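PDB 6LH8: aerolysin-like protein, which is an aerolysin-like protein that probably forms membrane pores linked to endolysosomes or regulates a pore-forming paralog. Local coordinates for residues 40-51 and 90-101. Sequence-based numbering, arbitrary orientation.
Sequences KERHFDRTITHN and SYTELSEDKVTM
His50 NE2 donates to Glu93 OE1 over 2.7 Å, meeting the carboxylate's anti lone pair almost in the ring plane, with ring and carboxylate only 26° apart. Imidazole suits this buried place because it can bond at both nitrogens: ND1 pairs with the Tyr139 hydroxyl. Glu93 has both oxygens satisfied, OE1 additionally by a salt bridge to Arg73 and OE2 by Leu74 N. The two strands run antiparallel, 90-100 being outermost on this side of the chain's five-stranded sheet, and five residue pairs, from Arg42–Val99 to His50–Tyr91, exchange two N-H···O=C bonds each. His50 N to Tyr91 O is short and straight (2.7 Å, 178°), whereas Ile48 N to Glu93 O stretches to 3.3 Å. On the face bearing the threonines, water joins Thr49 OG1 and Thr92 OG1, 2.9 Å from each, and Ser90 OG donates to Asn51 OD1 at 2.9 Å. The amide suits Asn51 because ND2 can also serve Gln142 and Ile140. Arg46, fully extended, sends NE to Gln144 O, while a water accepts from NH1 and donates weakly to Asp97 OD1; Asp97 OD2 accepts from Ile147 N. Such long, twisted antiparallel pairing is consistent with the elongated β-sheet of aerolysin-like proteins.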
loop_
_atom_site.group_PDB
_atom_site.type_symbol
_atom_site.label_atom_id
_atom_site.label_comp_id
_atom_site.label_asym_id
_atom_site.label_seq_id
_atom_site.Cartn_x
_atom_site.Cartn_y
_atom_site.Cartn_z
ATOM N N LYS A 40 -12.221 -9.052 20.309
ATOM C CA LYS A 40 -11.121 -8.363 20.973
ATOM C C LYS A 40 -10.257 -7.607 19.972
ATOM O O LYS A 40 -9.791 -6.501 20.256
ATOM C CB LYS A 40 -10.269 -9.368 21.746
ATOM C CG LYS A 40 -10.988 -10.015 22.921
ATOM C CD LYS A 40 -10.238 -9.764 24.228
ATOM C CE LYS A 40 -11.113 -10.082 25.425
ATOM N NZ LYS A 40 -11.541 -11.507 25.383
ATOM N N GLU A 41 -9.995 -8.216 18.820
ATOM C CA GLU A 41 -9.171 -7.622 17.780
ATOM C C GLU A 41 -9.760 -8.013 16.438
ATOM O O GLU A 41 -10.402 -9.059 16.315
ATOM C CB GLU A 41 -7.722 -8.098 17.836
ATOM C CG GLU A 41 -7.046 -7.951 19.175
ATOM C CD GLU A 41 -5.803 -8.801 19.272
ATOM O OE1 GLU A 41 -5.904 -10.030 19.042
ATOM O OE2 GLU A 41 -4.726 -8.231 19.559
ATOM N N ARG A 42 -9.553 -7.160 15.440
ATOM C CA ARG A 42 -9.891 -7.501 14.064
ATOM C C ARG A 42 -8.607 -7.578 13.251
ATOM O O ARG A 42 -7.659 -6.837 13.503
ATOM C CB ARG A 42 -10.847 -6.482 13.445
ATOM C CG ARG A 42 -11.882 -7.149 12.590
ATOM C CD ARG A 42 -13.021 -6.228 12.235
ATOM N NE ARG A 42 -13.243 -6.350 10.811
ATOM C CZ ARG A 42 -14.241 -5.784 10.155
ATOM N NH1 ARG A 42 -15.142 -5.054 10.805
ATOM N NH2 ARG A 42 -14.328 -5.957 8.853
ATOM N N HIS A 43 -8.572 -8.494 12.285
ATOM C CA HIS A 43 -7.388 -8.726 11.475
ATOM C C HIS A 43 -7.706 -8.365 10.035
ATOM O O HIS A 43 -8.723 -8.807 9.497
ATOM C CB HIS A 43 -6.946 -10.196 11.572
ATOM C CG HIS A 43 -6.752 -10.668 12.983
ATOM N ND1 HIS A 43 -5.505 -10.802 13.551
ATOM C CD2 HIS A 43 -7.645 -11.024 13.936
ATOM C CE1 HIS A 43 -5.636 -11.238 14.795
ATOM N NE2 HIS A 43 -6.920 -11.372 15.055
ATOM N N PHE A 44 -6.839 -7.563 9.424
ATOM C CA PHE A 44 -7.032 -7.093 8.061
ATOM C C PHE A 44 -5.786 -7.374 7.234
ATOM O O PHE A 44 -4.664 -7.369 7.744
ATOM C CB PHE A 44 -7.312 -5.588 8.005
ATOM C CG PHE A 44 -8.516 -5.154 8.781
ATOM C CD1 PHE A 44 -8.405 -4.814 10.119
ATOM C CD2 PHE A 44 -9.747 -5.023 8.159
ATOM C CE1 PHE A 44 -9.521 -4.382 10.824
ATOM C CE2 PHE A 44 -10.850 -4.595 8.848
ATOM C CZ PHE A 44 -10.745 -4.274 10.183
ATOM N N ASP A 45 -5.990 -7.597 5.945
ATOM C CA ASP A 45 -4.872 -7.623 5.019
ATOM C C ASP A 45 -4.523 -6.196 4.621
ATOM O O ASP A 45 -5.411 -5.377 4.370
ATOM C CB ASP A 45 -5.219 -8.442 3.779
ATOM C CG ASP A 45 -5.180 -9.931 4.039
ATOM O OD1 ASP A 45 -4.713 -10.345 5.125
ATOM O OD2 ASP A 45 -5.613 -10.685 3.149
ATOM N N ARG A 46 -3.226 -5.896 4.603
ATOM C CA ARG A 46 -2.701 -4.598 4.199
ATOM C C ARG A 46 -1.688 -4.834 3.090
ATOM O O ARG A 46 -0.815 -5.697 3.223
ATOM C CB ARG A 46 -2.061 -3.865 5.385
ATOM C CG ARG A 46 -1.285 -2.625 4.989
ATOM C CD ARG A 46 -0.666 -1.955 6.205
ATOM N NE ARG A 46 0.043 -0.735 5.851
ATOM C CZ ARG A 46 0.927 -0.143 6.638
ATOM N NH1 ARG A 46 1.200 -0.670 7.820
ATOM N NH2 ARG A 46 1.533 0.969 6.244
ATOM N N THR A 47 -1.822 -4.109 1.978
ATOM C CA THR A 47 -0.953 -4.354 0.840
ATOM C C THR A 47 -0.330 -3.065 0.338
ATOM O O THR A 47 -0.881 -1.968 0.501
ATOM C CB THR A 47 -1.691 -5.007 -0.325
ATOM O OG1 THR A 47 -2.710 -4.119 -0.787
ATOM C CG2 THR A 47 -2.326 -6.331 0.106
ATOM N N ILE A 48 0.833 -3.229 -0.281
ATOM C CA ILE A 48 1.452 -2.215 -1.119
ATOM C C ILE A 48 1.770 -2.895 -2.441
ATOM O O ILE A 48 2.373 -3.971 -2.455
ATOM C CB ILE A 48 2.730 -1.634 -0.487
ATOM C CG1 ILE A 48 2.427 -0.976 0.863
ATOM C CG2 ILE A 48 3.402 -0.672 -1.458
ATOM C CD1 ILE A 48 3.658 -0.358 1.547
ATOM N N THR A 49 1.355 -2.298 -3.544
ATOM C CA THR A 49 1.618 -2.889 -4.847
ATOM C C THR A 49 2.599 -2.010 -5.608
ATOM O O THR A 49 2.387 -0.799 -5.721
ATOM C CB THR A 49 0.329 -3.086 -5.634
ATOM O OG1 THR A 49 -0.495 -4.044 -4.947
ATOM C CG2 THR A 49 0.636 -3.627 -7.028
ATOM N N HIS A 50 3.663 -2.624 -6.121
ATOM C CA HIS A 50 4.709 -1.927 -6.863
ATOM C C HIS A 50 4.662 -2.336 -8.327
ATOM O O HIS A 50 4.685 -3.527 -8.638
ATOM C CB HIS A 50 6.083 -2.253 -6.283
ATOM C CG HIS A 50 6.192 -1.990 -4.812
ATOM N ND1 HIS A 50 6.455 -0.743 -4.293
ATOM C CD2 HIS A 50 6.068 -2.826 -3.752
ATOM C CE1 HIS A 50 6.492 -0.821 -2.972
ATOM N NE2 HIS A 50 6.270 -2.075 -2.622
ATOM N N ASN A 51 4.651 -1.354 -9.226
ATOM C CA ASN A 51 4.550 -1.628 -10.652
ATOM C C ASN A 51 5.609 -0.858 -11.417
ATOM O O ASN A 51 6.005 0.237 -11.020
ATOM C CB ASN A 51 3.172 -1.239 -11.184
ATOM C CG ASN A 51 2.062 -1.730 -10.291
ATOM O OD1 ASN A 51 1.521 -2.799 -10.529
ATOM N ND2 ASN A 51 1.739 -0.959 -9.227
ATOM N N SER A 90 4.829 -6.356 -11.818
ATOM C CA SER A 90 4.069 -5.958 -10.644
ATOM C C SER A 90 4.439 -6.873 -9.492
ATOM O O SER A 90 4.566 -8.084 -9.680
ATOM C CB SER A 90 2.561 -6.030 -10.912
ATOM O OG SER A 90 1.817 -5.624 -9.772
ATOM N N TYR A 91 4.608 -6.293 -8.305
ATOM C CA TYR A 91 4.914 -7.046 -7.099
ATOM C C TYR A 91 4.072 -6.500 -5.949
ATOM O O TYR A 91 3.959 -5.284 -5.791
ATOM C CB TYR A 91 6.415 -6.950 -6.793
ATOM C CG TYR A 91 6.836 -7.627 -5.518
ATOM C CD1 TYR A 91 7.118 -8.983 -5.499
ATOM C CD2 TYR A 91 6.935 -6.919 -4.334
ATOM C CE1 TYR A 91 7.494 -9.612 -4.340
ATOM C CE2 TYR A 91 7.308 -7.538 -3.166
ATOM C CZ TYR A 91 7.595 -8.887 -3.174
ATOM O OH TYR A 91 7.976 -9.515 -2.006
ATOM N N THR A 92 3.484 -7.395 -5.147
ATOM C CA THR A 92 2.597 -7.003 -4.055
ATOM C C THR A 92 3.194 -7.450 -2.727
ATOM O O THR A 92 3.500 -8.632 -2.546
ATOM C CB THR A 92 1.205 -7.609 -4.234
ATOM O OG1 THR A 92 0.642 -7.166 -5.473
ATOM C CG2 THR A 92 0.284 -7.206 -3.096
ATOM N N GLU A 93 3.368 -6.508 -1.812
ATOM C CA GLU A 93 3.677 -6.824 -0.430
ATOM C C GLU A 93 2.378 -7.022 0.342
ATOM O O GLU A 93 1.334 -6.461 -0.001
ATOM C CB GLU A 93 4.502 -5.713 0.218
ATOM C CG GLU A 93 5.812 -5.397 -0.471
ATOM C CD GLU A 93 6.631 -4.367 0.286
ATOM O OE1 GLU A 93 6.808 -3.249 -0.247
ATOM O OE2 GLU A 93 7.092 -4.665 1.415
ATOM N N LEU A 94 2.446 -7.840 1.387
ATOM C CA LEU A 94 1.272 -8.137 2.194
ATOM C C LEU A 94 1.689 -8.243 3.654
ATOM O O LEU A 94 2.706 -8.867 3.974
ATOM C CB LEU A 94 0.594 -9.432 1.725
ATOM C CG LEU A 94 -0.583 -9.986 2.530
ATOM C CD1 LEU A 94 -1.731 -8.997 2.562
ATOM C CD2 LEU A 94 -1.039 -11.307 1.937
ATOM N N SER A 95 0.927 -7.601 4.537
ATOM C CA SER A 95 1.139 -7.782 5.963
ATOM C C SER A 95 -0.212 -7.938 6.648
ATOM O O SER A 95 -1.262 -7.648 6.073
ATOM C CB SER A 95 1.938 -6.626 6.587
ATOM O OG SER A 95 1.209 -5.413 6.588
ATOM N N GLU A 96 -0.179 -8.432 7.880
ATOM C CA GLU A 96 -1.384 -8.513 8.690
ATOM C C GLU A 96 -1.475 -7.260 9.544
ATOM O O GLU A 96 -0.525 -6.909 10.244
ATOM C CB GLU A 96 -1.378 -9.756 9.579
ATOM C CG GLU A 96 -2.696 -9.939 10.330
ATOM C CD GLU A 96 -2.609 -10.962 11.455
ATOM O OE1 GLU A 96 -2.067 -10.636 12.536
ATOM O OE2 GLU A 96 -3.094 -12.087 11.255
ATOM N N ASP A 97 -2.599 -6.567 9.452
ATOM C CA ASP A 97 -2.855 -5.371 10.241
ATOM C C ASP A 97 -3.866 -5.752 11.315
ATOM O O ASP A 97 -5.029 -6.025 11.007
ATOM C CB ASP A 97 -3.376 -4.263 9.327
ATOM C CG ASP A 97 -3.569 -2.950 10.035
ATOM O OD1 ASP A 97 -3.051 -2.787 11.155
ATOM O OD2 ASP A 97 -4.239 -2.075 9.449
ATOM N N LYS A 98 -3.425 -5.791 12.571
ATOM C CA LYS A 98 -4.271 -6.200 13.687
ATOM C C LYS A 98 -4.701 -4.967 14.472
ATOM O O LYS A 98 -3.860 -4.151 14.854
ATOM C CB LYS A 98 -3.514 -7.184 14.588
ATOM C CG LYS A 98 -4.259 -7.619 15.821
ATOM C CD LYS A 98 -3.568 -8.811 16.475
ATOM C CE LYS A 98 -2.058 -8.643 16.502
ATOM N NZ LYS A 98 -1.434 -9.682 17.375
ATOM N N VAL A 99 -6.004 -4.826 14.692
ATOM C CA VAL A 99 -6.597 -3.620 15.268
ATOM C C VAL A 99 -7.347 -4.004 16.537
ATOM O O VAL A 99 -8.272 -4.827 16.496
ATOM C CB VAL A 99 -7.539 -2.929 14.271
ATOM C CG1 VAL A 99 -8.036 -1.612 14.846
ATOM C CG2 VAL A 99 -6.827 -2.700 12.947
ATOM N N THR A 100 -6.972 -3.398 17.658
ATOM C CA THR A 100 -7.666 -3.675 18.913
ATOM C C THR A 100 -9.047 -3.024 18.931
ATOM O O THR A 100 -9.197 -1.858 18.559
ATOM C CB THR A 100 -6.839 -3.174 20.101
ATOM O OG1 THR A 100 -5.529 -3.746 20.052
ATOM C CG2 THR A 100 -7.508 -3.560 21.436
ATOM N N MET A 101 -10.056 -3.778 19.371
ATOM C CA MET A 101 -11.422 -3.288 19.487
ATOM C C MET A 101 -11.687 -2.796 20.900
ATOM O O MET A 101 -10.979 -3.171 21.837
ATOM C CB MET A 101 -12.417 -4.395 19.137
ATOM C CG MET A 101 -12.326 -4.931 17.692
ATOM S SD MET A 101 -12.956 -3.795 16.433
ATOM C CE MET A 101 -11.444 -3.112 15.825
HETATM O O HOH W 1 -10.420 -5.617 22.882
HETATM O O HOH W 2 -0.178 -2.354 9.851
HETATM O O HOH W 3 -2.102 -6.239 -5.859
#